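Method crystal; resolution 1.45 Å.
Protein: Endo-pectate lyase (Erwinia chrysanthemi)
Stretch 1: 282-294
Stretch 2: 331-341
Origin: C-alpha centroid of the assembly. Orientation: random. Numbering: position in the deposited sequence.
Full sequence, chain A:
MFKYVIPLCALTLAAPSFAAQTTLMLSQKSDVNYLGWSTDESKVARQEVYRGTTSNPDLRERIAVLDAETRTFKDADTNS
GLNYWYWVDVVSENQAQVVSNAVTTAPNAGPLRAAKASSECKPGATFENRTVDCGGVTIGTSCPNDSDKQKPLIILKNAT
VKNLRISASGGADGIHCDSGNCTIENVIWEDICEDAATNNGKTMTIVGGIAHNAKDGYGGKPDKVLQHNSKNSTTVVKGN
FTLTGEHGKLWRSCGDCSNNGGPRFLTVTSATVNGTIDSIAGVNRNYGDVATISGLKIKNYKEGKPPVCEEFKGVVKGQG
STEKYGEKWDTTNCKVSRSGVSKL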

# COMPACT_ATOMS: atom_id res chain seq x y z
N GLY A 282 -2.68 7.74 12.80
CA GLY A 282 -3.45 8.12 13.97
C GLY A 282 -3.29 7.06 15.05
O GLY A 282 -3.74 5.92 14.88
N VAL A 283 -2.65 7.43 16.15
CA VAL A 283 -2.41 6.52 17.27
C VAL A 283 -3.27 6.87 18.47
O VAL A 283 -3.55 8.05 18.72
CB VAL A 283 -0.92 6.54 17.73
CG1 VAL A 283 -0.01 6.01 16.63
CG2 VAL A 283 -0.50 7.96 18.12
N ASN A 284 -3.73 5.85 19.19
CA ASN A 284 -4.50 6.08 20.41
C ASN A 284 -3.43 6.04 21.49
O ASN A 284 -3.01 4.96 21.92
CB ASN A 284 -5.51 4.96 20.65
CG ASN A 284 -6.55 4.89 19.57
OD1 ASN A 284 -7.05 5.91 19.09
ND2 ASN A 284 -6.90 3.67 19.17
N ARG A 285 -2.96 7.20 21.94
CA ARG A 285 -1.89 7.18 22.92
C ARG A 285 -2.28 6.58 24.26
O ARG A 285 -1.43 6.04 24.96
CB ARG A 285 -1.29 8.57 23.10
CG ARG A 285 -2.14 9.55 23.86
CD ARG A 285 -1.44 10.89 23.88
NE ARG A 285 -2.09 11.83 24.79
CZ ARG A 285 -1.98 13.16 24.69
NH1 ARG A 285 -1.25 13.70 23.72
NH2 ARG A 285 -2.62 13.93 25.56
N ASN A 286 -3.56 6.66 24.62
CA ASN A 286 -4.00 6.09 25.89
C ASN A 286 -3.96 4.56 25.90
O ASN A 286 -3.99 3.95 26.97
CB ASN A 286 -5.41 6.59 26.24
CG ASN A 286 -6.43 6.21 25.19
OD1 ASN A 286 -6.24 6.46 24.00
ND2 ASN A 286 -7.54 5.61 25.63
N TYR A 287 -3.88 3.96 24.72
CA TYR A 287 -3.83 2.50 24.62
C TYR A 287 -2.42 2.00 24.34
O TYR A 287 -2.21 0.81 24.11
CB TYR A 287 -4.78 2.01 23.53
CG TYR A 287 -6.26 2.13 23.87
CD1 TYR A 287 -7.20 2.32 22.86
CD2 TYR A 287 -6.72 2.02 25.19
CE1 TYR A 287 -8.56 2.38 23.14
CE2 TYR A 287 -8.09 2.08 25.48
CZ TYR A 287 -9.00 2.26 24.45
OH TYR A 287 -10.35 2.29 24.71
N GLY A 288 -1.45 2.92 24.35
CA GLY A 288 -0.06 2.54 24.14
C GLY A 288 0.39 2.34 22.71
O GLY A 288 1.46 1.78 22.49
N ASP A 289 -0.41 2.79 21.75
CA ASP A 289 -0.04 2.64 20.34
C ASP A 289 1.24 3.40 20.02
O ASP A 289 1.49 4.48 20.57
CB ASP A 289 -1.11 3.22 19.42
CG ASP A 289 -2.45 2.54 19.54
OD1 ASP A 289 -2.58 1.49 20.21
OD2 ASP A 289 -3.38 3.08 18.93
N VAL A 290 2.04 2.87 19.12
CA VAL A 290 3.25 3.57 18.72
C VAL A 290 3.45 3.47 17.21
O VAL A 290 3.44 2.36 16.66
CB VAL A 290 4.51 3.01 19.38
CG1 VAL A 290 5.73 3.86 18.97
CG2 VAL A 290 4.36 3.01 20.90
N ALA A 291 3.60 4.61 16.56
CA ALA A 291 3.85 4.66 15.12
C ALA A 291 5.32 5.01 14.94
O ALA A 291 5.76 6.05 15.42
CB ALA A 291 2.98 5.70 14.45
N THR A 292 6.06 4.15 14.27
CA THR A 292 7.49 4.37 14.01
C THR A 292 7.59 4.59 12.51
O THR A 292 7.38 3.66 11.73
CB THR A 292 8.29 3.15 14.48
OG1 THR A 292 8.10 2.98 15.89
CG2 THR A 292 9.77 3.33 14.20
N ILE A 293 7.92 5.82 12.12
CA ILE A 293 7.95 6.22 10.71
C ILE A 293 9.23 6.87 10.19
O ILE A 293 9.77 7.77 10.82
CB ILE A 293 6.81 7.24 10.45
CG1 ILE A 293 5.46 6.63 10.81
CG2 ILE A 293 6.81 7.71 9.00
CD1 ILE A 293 4.32 7.63 10.80
N SER A 294 9.68 6.41 9.02
CA SER A 294 10.84 6.96 8.33
C SER A 294 10.75 6.51 6.88
O SER A 294 9.97 5.62 6.54
CB SER A 294 12.15 6.47 8.97
OG SER A 294 12.31 5.06 8.89
N THR A 331 7.71 11.73 20.09
CA THR A 331 7.06 11.47 21.37
C THR A 331 7.03 9.95 21.57
O THR A 331 7.41 9.19 20.67
CB THR A 331 5.61 12.00 21.42
OG1 THR A 331 4.81 11.30 20.45
CG2 THR A 331 5.58 13.49 21.13
N THR A 332 6.59 9.52 22.74
CA THR A 332 6.51 8.10 23.05
C THR A 332 5.67 7.34 22.02
O THR A 332 6.04 6.26 21.56
CB THR A 332 5.87 7.88 24.44
OG1 THR A 332 6.70 8.49 25.44
CG2 THR A 332 5.71 6.39 24.74
N ASN A 333 4.54 7.93 21.65
CA ASN A 333 3.62 7.28 20.73
C ASN A 333 3.80 7.63 19.27
O ASN A 333 3.34 6.89 18.40
CB ASN A 333 2.20 7.57 21.21
CG ASN A 333 2.01 7.20 22.66
OD1 ASN A 333 2.13 8.03 23.55
ND2 ASN A 333 1.76 5.92 22.90
N CYS A 334 4.47 8.74 18.99
CA CYS A 334 4.74 9.15 17.62
C CYS A 334 6.25 9.16 17.44
O CYS A 334 6.91 10.19 17.61
CB CYS A 334 4.17 10.53 17.34
SG CYS A 334 2.38 10.56 16.99
N LYS A 335 6.79 7.99 17.10
CA LYS A 335 8.22 7.83 16.89
C LYS A 335 8.56 8.20 15.46
O LYS A 335 8.91 7.35 14.64
CB LYS A 335 8.64 6.40 17.20
CG LYS A 335 8.65 6.04 18.69
CD LYS A 335 9.82 6.71 19.40
CE LYS A 335 9.90 6.30 20.87
NZ LYS A 335 11.05 6.96 21.55
N VAL A 336 8.41 9.48 15.16
CA VAL A 336 8.73 10.01 13.85
C VAL A 336 9.46 11.33 14.08
O VAL A 336 9.08 12.13 14.94
CB VAL A 336 7.45 10.22 12.98
CG1 VAL A 336 6.52 11.22 13.65
CG2 VAL A 336 7.85 10.71 11.59
N SER A 337 10.55 11.52 13.35
CA SER A 337 11.35 12.74 13.46
C SER A 337 11.22 13.50 12.14
O SER A 337 10.82 12.92 11.13
CB SER A 337 12.82 12.39 13.70
OG SER A 337 13.01 11.57 14.85
N ARG A 338 11.56 14.78 12.15
CA ARG A 338 11.48 15.58 10.93
C ARG A 338 12.28 14.95 9.79
O ARG A 338 11.92 15.09 8.63
CB ARG A 338 12.00 17.00 11.17
CG ARG A 338 10.93 18.04 11.38
CD ARG A 338 10.46 18.07 12.82
NE ARG A 338 9.61 19.23 13.08
CZ ARG A 338 9.26 19.63 14.30
NH1 ARG A 338 8.49 20.70 14.45
NH2 ARG A 338 9.69 18.97 15.36
N SER A 339 13.37 14.27 10.14
CA SER A 339 14.23 13.63 9.16
C SER A 339 13.59 12.39 8.53
O SER A 339 14.10 11.84 7.56
CB SER A 339 15.55 13.21 9.81
OG SER A 339 15.34 12.21 10.79
N GLY A 340 12.46 11.96 9.10
CA GLY A 340 11.80 10.78 8.58
C GLY A 340 10.84 11.04 7.43
O GLY A 340 10.35 10.10 6.81
N VAL A 341 10.56 12.31 7.16
CA VAL A 341 9.64 12.69 6.10
C VAL A 341 10.27 13.74 5.21
O VAL A 341 10.95 14.65 5.70
CB VAL A 341 8.33 13.26 6.69
CG1 VAL A 341 7.30 13.45 5.59
CG2 VAL A 341 7.81 12.33 7.77
O HOH W 1 11.75 9.33 11.87

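Asn-333 dominates this contact, although it lies just before the strand of its own stretch. It gives up 117 Å² to the other stretch, more than any other residue, and it bonds through both side chain and backbone. Its ND2 donates to Asp-289 O at 2.8 Å, nearly straight. Its backbone O accepts from Ala-291 N at 2.9 Å. The same O also receives a CA-H...O contact from Val-290 CA at 3.3 Å. Asn-333 OD1 lies 3.5 Å from Arg-285 CB, a van der Waals contact.

Beyond this point the two stretches run as parallel strands, strand 290-293 beside the strand that begins at Cys-334, with their directions only 5° apart. Ala-291 pairs with Cys-334, and Thr-292 with Lys-335. As is usual in parallel pairing, one residue bonds to the two neighbours of its partner. Ala-291 N reaches back to Asn-333, while Ala-291 O accepts from Lys-335 N at 2.8 Å, with a bent angle of 132°. Lys-335 O then accepts from Ile-293 N at 3.1 Å.

Side chains alternate between the faces. Thr-292 and Lys-335 share one face, where Thr-292 OG1 sits 3.7 Å from Lys-335 CB. The aliphatic part of Lys-335 also packs on Val-290, with CG 3.7 Å from Val-290 CG1. The amino end leads away. Ala-291, Cys-334, Ile-293 and Val-336 occupy the other, buried face. There Ile-293 CB meets Val-336 CG2 at 3.8 Å, an apolar contact. Val-283 adds another, its CG2 4.0 Å from Cys-334 SG.

At the far end a water takes over the bridging. It donates to Ile-293 O at 2.7 Å and accepts from Ser-337 N at 2.9 Å. Gly-340 packs close by. A CB there would lie 2.9 Å from Ile-293 O, a clash, so the missing side chain permits the close approach.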